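Local coordinates for putative phosphonate binding protein for ABC transporter (Prochlorococcus marinus str. MIT 9301, PDB 5LQ5) that binds inorganic phosphite strongly, and methylphosphonate and phosphate only very weakly, probably as the periplasmic solute-binding component of an ABC transporter, at residues L117-G122 with G168-A174; I162-N166 with K189-L194; I108-L114 with F136-V142. All coordinates share one frame; numbering follows the deposited sequence. Where two conformers were deposited one is given.

Contact 1: residues L117-G122 with G168-A174; sequences LRFTFG and GAFDAGA
Arg118 and Asp171 meet where two neighbouring parallel strands, 119-121 and 172-176, enter the five-stranded mixed sheet of one lobe of this periplasmic binding protein. The short strand segments run 4.7 Å apart and nearly parallel, and Phe119 pairs with Ala172, Thr120 with Gly173. Arg118 is modelled in two conformers, and the side-chain grip of one is described. The guanidinium takes the carboxylate side-on, one nitrogen to each oxygen: NH2 of Arg118 lies 2.9 Å from OD1 of Asp171, while NE reaches OD2. Both acceptors lie close to the guanidinium plane, yet the two planes stand 56° apart, because the nitrogens come down on the carboxylate from above its plane. Independently of that grip, the backbone N of Arg118 also donates to OD2, from the same face but on the anti side. A bend at chi3 turns the guanidinium toward the 168-171 segment, where NH2 adds a bond to Gly168 O, the carbonyl of the Schellman glycine that ends helix 158-167.

Farther along, the aromatic rings take opposite faces of the strand pair. The Phe170 ring lies under Thr120 CB, which stands 3.7 Å from the ring centroid and only 10° off its normal, a CH-pi contact; backbone atoms of Arg118 and Phe119 pass at the ring edge. On the other face Phe119, its CG anti to the backbone N, lays its ring across the start of strand 172-176: CE1 is 3.6 Å from Gly173 CA, and CZ reaches Ala174 CB. Phe147 stacks on Phe119. Beyond Phe121 the chain enters the phosphite site near Ser126, Thr127 and Ser128. In the ladder itself, Thr120 N donates to Ala172 O at 3.0 Å with an N-H...O angle of 163°.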
# COMPACT_ATOMS: atom_id res chain seq x y z
N LEU A 117 14.19 -4.09 21.18
CA LEU A 117 12.74 -4.23 21.33
C LEU A 117 12.27 -5.28 20.34
O LEU A 117 12.96 -5.59 19.36
CB LEU A 117 12.01 -2.92 21.09
CG LEU A 117 12.29 -1.78 22.07
CD1 LEU A 117 11.46 -0.56 21.68
CD2 LEU A 117 11.99 -2.19 23.50
N ARG A 118 11.08 -5.80 20.60
CA ARG A 118 10.39 -6.69 19.67
C ARG A 118 9.70 -5.81 18.61
O ARG A 118 8.82 -5.00 18.95
CB ARG A 118 9.39 -7.57 20.39
CG ARG A 118 10.03 -8.52 21.41
CD ARG A 118 8.98 -9.16 22.30
NE ARG A 118 8.15 -8.11 22.90
CZ ARG A 118 6.92 -8.29 23.35
NH1 ARG A 118 6.37 -9.47 23.30
NH2 ARG A 118 6.24 -7.28 23.84
N PHE A 119 10.13 -5.92 17.36
CA PHE A 119 9.71 -4.98 16.29
C PHE A 119 9.08 -5.77 15.15
O PHE A 119 9.58 -6.82 14.75
CB PHE A 119 10.91 -4.17 15.75
CG PHE A 119 10.52 -3.14 14.75
CD1 PHE A 119 10.16 -1.87 15.16
CD2 PHE A 119 10.40 -3.47 13.42
CE1 PHE A 119 9.73 -0.91 14.25
CE2 PHE A 119 10.00 -2.52 12.49
CZ PHE A 119 9.64 -1.26 12.90
N THR A 120 7.95 -5.27 14.65
CA THR A 120 7.32 -5.85 13.45
C THR A 120 7.13 -4.80 12.33
O THR A 120 6.67 -3.68 12.55
CB THR A 120 5.99 -6.55 13.73
OG1 THR A 120 5.56 -7.28 12.56
CG2 THR A 120 4.88 -5.60 14.17
N PHE A 121 7.49 -5.20 11.14
CA PHE A 121 7.11 -4.56 9.92
C PHE A 121 5.75 -5.09 9.46
O PHE A 121 5.17 -6.02 10.04
CB PHE A 121 8.12 -4.91 8.82
CG PHE A 121 9.52 -4.36 9.04
CD1 PHE A 121 9.80 -3.01 8.90
CD2 PHE A 121 10.54 -5.20 9.37
CE1 PHE A 121 11.08 -2.55 9.04
CE2 PHE A 121 11.82 -4.73 9.55
CZ PHE A 121 12.08 -3.42 9.39
N GLY A 122 5.24 -4.49 8.41
CA GLY A 122 4.14 -5.05 7.64
C GLY A 122 4.60 -6.17 6.70
O GLY A 122 5.53 -6.90 7.02
N GLY A 168 0.44 -6.15 22.48
CA GLY A 168 1.74 -6.39 23.17
C GLY A 168 2.52 -7.60 22.67
O GLY A 168 3.53 -7.99 23.27
N ALA A 169 2.07 -8.18 21.55
CA ALA A 169 2.85 -9.25 20.90
C ALA A 169 4.20 -8.72 20.41
O ALA A 169 5.19 -9.45 20.36
CB ALA A 169 2.12 -9.87 19.71
N PHE A 170 4.19 -7.46 19.97
CA PHE A 170 5.38 -6.70 19.64
C PHE A 170 5.36 -5.39 20.41
O PHE A 170 4.30 -4.90 20.81
CB PHE A 170 5.49 -6.44 18.15
CG PHE A 170 5.85 -7.68 17.35
CD1 PHE A 170 7.15 -7.93 16.98
CD2 PHE A 170 4.88 -8.59 17.02
CE1 PHE A 170 7.48 -9.06 16.27
CE2 PHE A 170 5.19 -9.74 16.30
CZ PHE A 170 6.49 -9.96 15.92
N ASP A 171 6.53 -4.84 20.62
CA ASP A 171 6.68 -3.55 21.30
C ASP A 171 6.49 -2.32 20.40
O ASP A 171 6.13 -1.23 20.86
CB ASP A 171 8.08 -3.46 21.93
CG ASP A 171 8.32 -4.52 22.95
OD1 ASP A 171 7.45 -4.69 23.84
OD2 ASP A 171 9.39 -5.17 22.89
N ALA A 172 6.81 -2.49 19.12
CA ALA A 172 6.89 -1.40 18.17
C ALA A 172 6.68 -1.93 16.78
O ALA A 172 6.93 -3.10 16.53
CB ALA A 172 8.24 -0.68 18.23
N GLY A 173 6.27 -1.05 15.88
CA GLY A 173 6.13 -1.38 14.46
C GLY A 173 6.03 -0.16 13.57
O GLY A 173 6.07 0.98 14.06
N ALA A 174 5.97 -0.38 12.28
CA ALA A 174 5.85 0.66 11.28
C ALA A 174 4.78 0.37 10.29
O ALA A 174 4.60 -0.79 9.88
CB ALA A 174 7.17 0.89 10.56

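Contact 2: residues I162-N166 with K189-L194; sequences IALVN and KRTSNL
Asn166, on the last turn of helix 158-167, pushes its side chain into the bend of loop 189-194. Its CB rests 3.4 Å from Arg190 O and also approaches Leu194 CG. With CG anti to the backbone N (chi1 -162°), the amide is carried across to the loop, where CG lies 3.1 Å from that same Arg190 O. At the tip, OD1 accepts from Asn193 N at 2.8 Å, with an N-H...O angle of 154° and the donor tilted 16° from the amide carbonyl plane. ND2 passes 3.3 Å from Arg190 O, but the angle is too poor for a hydrogen bond.

Behind the amide the contact is apolar. Leu194 divides its two methyls between neighbouring helix side chains, crossing both at about a right angle: CD1 is 3.8 Å from Ile162 CG2, and CD2 presses on Val165 CG1 at 3.3 Å, tighter than ordinary van der Waals contact. Ile162 CG2 also meets Arg190 O at 3.3 Å and reaches the Thr191 methyl. Leu194 also touches Trp180 of helix 177-186.

Thr191 to Leu194 form a type I beta turn, closed by Leu194 N to Thr191 O at 3.1 Å. The geometry is that of a helix side chain binding a backbone N-H within a beta turn, here at the entry to edge strand 194-199.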
# COMPACT_ATOMS: atom_id res chain seq x y z
N ILE A 162 -0.80 -2.88 13.41
CA ILE A 162 -1.47 -2.17 14.52
C ILE A 162 -1.91 -3.21 15.57
O ILE A 162 -1.67 -3.02 16.76
CB ILE A 162 -2.69 -1.36 14.02
CG1 ILE A 162 -2.21 -0.15 13.21
CG2 ILE A 162 -3.58 -0.95 15.19
CD1 ILE A 162 -3.31 0.51 12.40
N ALA A 163 -2.53 -4.29 15.12
CA ALA A 163 -3.11 -5.26 16.06
C ALA A 163 -2.04 -5.94 16.91
O ALA A 163 -2.21 -6.14 18.13
CB ALA A 163 -3.97 -6.30 15.33
N LEU A 164 -0.91 -6.22 16.30
CA LEU A 164 0.21 -6.88 16.98
C LEU A 164 0.87 -5.99 18.02
O LEU A 164 1.22 -6.44 19.10
CB LEU A 164 1.26 -7.34 15.98
CG LEU A 164 0.92 -8.58 15.15
CD1 LEU A 164 1.93 -8.67 14.00
CD2 LEU A 164 0.87 -9.87 15.97
N VAL A 165 1.08 -4.72 17.68
CA VAL A 165 1.71 -3.81 18.64
C VAL A 165 0.67 -3.49 19.74
O VAL A 165 1.01 -3.46 20.93
CB VAL A 165 2.29 -2.56 18.00
CG1 VAL A 165 3.03 -1.72 19.03
CG2 VAL A 165 3.25 -2.90 16.86
N ASN A 166 -0.59 -3.30 19.35
CA ASN A 166 -1.67 -3.00 20.32
C ASN A 166 -1.87 -4.10 21.36
O ASN A 166 -2.14 -3.82 22.52
CB ASN A 166 -3.00 -2.76 19.64
CG ASN A 166 -3.98 -2.04 20.55
OD1 ASN A 166 -3.69 -0.94 20.99
ND2 ASN A 166 -5.11 -2.68 20.87
N LYS A 189 -10.70 1.39 19.52
CA LYS A 189 -10.39 0.25 20.41
C LYS A 189 -9.15 -0.56 19.94
O LYS A 189 -8.47 -1.26 20.70
CB LYS A 189 -11.59 -0.68 20.52
CG LYS A 189 -11.21 -2.11 20.89
CD LYS A 189 -12.41 -3.00 21.06
CE LYS A 189 -12.72 -3.76 19.78
NZ LYS A 189 -13.63 -4.89 20.09
N ARG A 190 -8.89 -0.47 18.65
CA ARG A 190 -7.75 -1.18 18.07
C ARG A 190 -6.43 -0.48 18.31
O ARG A 190 -5.37 -1.04 18.01
CB ARG A 190 -7.97 -1.33 16.59
CG ARG A 190 -9.02 -2.37 16.30
CD ARG A 190 -9.28 -2.29 14.84
NE ARG A 190 -10.25 -3.24 14.35
CZ ARG A 190 -10.49 -3.38 13.05
NH1 ARG A 190 -9.85 -2.60 12.17
NH2 ARG A 190 -11.37 -4.26 12.64
N THR A 191 -6.50 0.74 18.79
CA THR A 191 -5.33 1.59 18.97
C THR A 191 -5.15 2.07 20.40
O THR A 191 -4.29 2.88 20.66
CB THR A 191 -5.36 2.76 17.99
OG1 THR A 191 -6.54 3.54 18.21
CG2 THR A 191 -5.35 2.24 16.52
N SER A 192 -5.98 1.52 21.31
CA SER A 192 -6.02 1.91 22.74
C SER A 192 -4.68 1.87 23.45
O SER A 192 -4.42 2.66 24.33
CB SER A 192 -7.01 1.03 23.54
OG SER A 192 -8.31 1.17 23.03
N ASN A 193 -3.83 0.93 23.06
CA ASN A 193 -2.53 0.75 23.74
C ASN A 193 -1.35 1.26 22.97
O ASN A 193 -0.20 1.00 23.35
CB ASN A 193 -2.29 -0.70 24.09
CG ASN A 193 -3.43 -1.32 24.84
OD1 ASN A 193 -3.96 -2.38 24.45
ND2 ASN A 193 -3.82 -0.70 25.91
N LEU A 194 -1.63 2.04 21.93
CA LEU A 194 -0.62 2.60 21.02
C LEU A 194 -0.44 4.08 21.05
O LEU A 194 -1.41 4.85 21.15
CB LEU A 194 -0.96 2.27 19.56
CG LEU A 194 -0.95 0.81 19.22
CD1 LEU A 194 -1.21 0.61 17.73
CD2 LEU A 194 0.37 0.19 19.62

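Contact 3: residues I108-L114 with F136-V142; sequences IKGLKKL and FLNQAGV
A Schellman motif ends helix 127-139, with Gly141 as its positive-phi residue, and this C-terminal turn packs against the 3-10 segment 108-114. Ala140 is at the middle: its CB lies 3.4 Å from Ile108 O and 3.8 Å from Leu111 CB, so the small methyl lets the two backbones come close, Lys109 CA and Ala140 CA being 4.8 Å apart. Ile108 reaches back along the helix. Its CG1 is anti to the backbone N (chi1 -168°), which sends CD1 to Phe136 O and, equally close at 3.5 Å, to Gln139 OE1. The isoleucine and glutamine side chains cross at about a right angle, and CD1 also touches Phe136 CB.

Leu111 points into the same surface one turn later. Its CB meets Leu137 CD2 at 4.2 Å, while CD1 lies against Phe136 O and the backbone leading into Leu137. Leu114 CD1 makes a looser contact with Leu137 CD2. Past the glycine, Val142 turns CG2 to the 3-10 backbone, 3.6 Å from Leu111 O and near Lys112 CA.

The single polar link found between the segments is at the outer rim. Lys112, bent at chi3 and chi4, lays its chain alongside Ala140 O, and NZ reaches that oxygen at 3.2 Å; the lysine is poorly ordered, so this bond is tentative. The C-terminal carbonyls of a helix would tend to attract such a positive charge.

Inward, the apolar side chains join the sheet. Ile108, Leu111 and Phe136 touch Trp198 of strand 194-199, Leu111, Leu114 and Leu137 touch Phe94 of strand 92-97, and Leu114 also meets Phe197 and Val96, placing the contact over the antiparallel part of the sheet.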
# COMPACT_ATOMS: atom_id res chain seq x y z
N ILE A 108 15.27 11.57 13.11
CA ILE A 108 15.53 10.18 12.69
C ILE A 108 16.50 9.40 13.60
O ILE A 108 16.36 8.19 13.78
CB ILE A 108 16.03 10.11 11.21
CG1 ILE A 108 16.02 8.68 10.67
CG2 ILE A 108 17.43 10.70 11.06
CD1 ILE A 108 16.24 8.60 9.19
N LYS A 109 17.49 10.08 14.17
CA LYS A 109 18.51 9.41 15.02
C LYS A 109 17.91 8.75 16.29
O LYS A 109 18.48 7.78 16.84
CB LYS A 109 19.63 10.38 15.41
CG LYS A 109 20.41 10.98 14.25
CD LYS A 109 21.58 10.11 13.79
CE LYS A 109 22.56 10.94 12.96
NZ LYS A 109 23.77 10.17 12.57
N GLY A 110 16.75 9.25 16.70
CA GLY A 110 15.95 8.71 17.82
C GLY A 110 15.46 7.27 17.61
O GLY A 110 15.06 6.57 18.55
N LEU A 111 15.47 6.82 16.36
CA LEU A 111 15.10 5.42 16.07
C LEU A 111 16.03 4.41 16.76
O LEU A 111 15.65 3.26 16.92
CB LEU A 111 15.08 5.14 14.56
CG LEU A 111 13.97 5.80 13.77
CD1 LEU A 111 14.19 5.50 12.28
CD2 LEU A 111 12.59 5.37 14.21
N LYS A 112 17.23 4.83 17.17
CA LYS A 112 18.10 4.01 18.03
C LYS A 112 17.43 3.50 19.30
O LYS A 112 17.82 2.45 19.85
CB LYS A 112 19.41 4.77 18.40
CG LYS A 112 20.55 4.51 17.44
CD LYS A 112 21.70 5.49 17.63
CE LYS A 112 23.07 4.84 17.41
NZ LYS A 112 23.17 3.98 16.20
N LYS A 113 16.42 4.23 19.77
CA LYS A 113 15.63 3.81 20.97
C LYS A 113 14.83 2.51 20.73
O LYS A 113 14.32 1.88 21.64
CB LYS A 113 14.72 4.94 21.46
CG LYS A 113 15.48 6.15 22.02
CD LYS A 113 14.55 7.30 22.35
CE LYS A 113 15.27 8.64 22.44
NZ LYS A 113 14.34 9.76 22.78
N LEU A 114 14.74 2.08 19.47
CA LEU A 114 14.04 0.82 19.15
C LEU A 114 14.88 -0.44 19.21
O LEU A 114 14.38 -1.57 19.10
CB LEU A 114 13.32 0.95 17.81
CG LEU A 114 12.31 2.10 17.74
CD1 LEU A 114 11.68 2.17 16.36
CD2 LEU A 114 11.21 2.02 18.79
N PHE A 136 15.00 3.93 6.64
CA PHE A 136 15.15 4.98 7.68
C PHE A 136 15.83 4.46 8.94
O PHE A 136 16.72 5.12 9.52
CB PHE A 136 13.84 5.66 8.00
CG PHE A 136 13.22 6.40 6.83
CD1 PHE A 136 13.95 7.32 6.08
CD2 PHE A 136 11.91 6.14 6.49
CE1 PHE A 136 13.35 7.98 5.01
CE2 PHE A 136 11.31 6.78 5.42
CZ PHE A 136 12.02 7.71 4.67
N LEU A 137 15.45 3.25 9.35
CA LEU A 137 16.11 2.59 10.49
C LEU A 137 17.62 2.50 10.24
O LEU A 137 18.45 2.87 11.08
CB LEU A 137 15.55 1.18 10.72
CG LEU A 137 14.21 1.16 11.45
CD1 LEU A 137 13.46 -0.14 11.20
CD2 LEU A 137 14.40 1.37 12.95
N ASN A 138 17.96 2.04 9.05
CA ASN A 138 19.36 1.88 8.64
C ASN A 138 20.12 3.20 8.65
O ASN A 138 21.27 3.26 9.06
CB ASN A 138 19.49 1.23 7.27
CG ASN A 138 19.12 -0.25 7.25
OD1 ASN A 138 18.83 -0.91 8.26
ND2 ASN A 138 19.07 -0.77 6.06
N GLN A 139 19.46 4.27 8.25
CA GLN A 139 20.07 5.61 8.29
C GLN A 139 20.38 6.05 9.71
O GLN A 139 21.38 6.72 9.94
CB GLN A 139 19.17 6.63 7.63
CG GLN A 139 19.21 6.56 6.11
CD GLN A 139 18.46 7.69 5.44
OE1 GLN A 139 17.44 8.16 5.94
NE2 GLN A 139 18.97 8.13 4.29
N ALA A 140 19.54 5.62 10.65
CA ALA A 140 19.78 5.81 12.13
C ALA A 140 20.78 4.83 12.78
O ALA A 140 21.01 4.88 14.00
CB ALA A 140 18.45 5.72 12.86
N GLY A 141 21.36 3.93 11.99
CA GLY A 141 22.26 2.89 12.50
C GLY A 141 21.60 1.67 13.10
O GLY A 141 22.27 0.88 13.77
N VAL A 142 20.29 1.53 12.84
CA VAL A 142 19.51 0.38 13.32
C VAL A 142 19.33 -0.62 12.17
O VAL A 142 18.83 -0.26 11.09
CB VAL A 142 18.13 0.77 13.92
CG1 VAL A 142 17.45 -0.44 14.53
CG2 VAL A 142 18.29 1.91 14.93

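In the fold
All three contacts belong to one lobe and are partly buried, but they differ in kind. Contact 1 is sheet pairing, with a salt bridge at the strand entrance and rings farther in; contact 2 is one hydrogen bond to a side-chain amide oxygen, beside an apolar patch, and contact 3 is almost wholly apolar. Contacts 1 and 2 touch: helix 158-167 leads through Gly168 into strand 172-176, and Val165 packs on Asp171 and Ala172. Contact 3 meets contact 1 through Leu137 on Phe121 and Leu114 on Phe119 and Ala172. Contacts 2 and 3 stay about 9 Å apart at their nearest atoms, yet both reach strand 194-199, through Leu194 and Trp198.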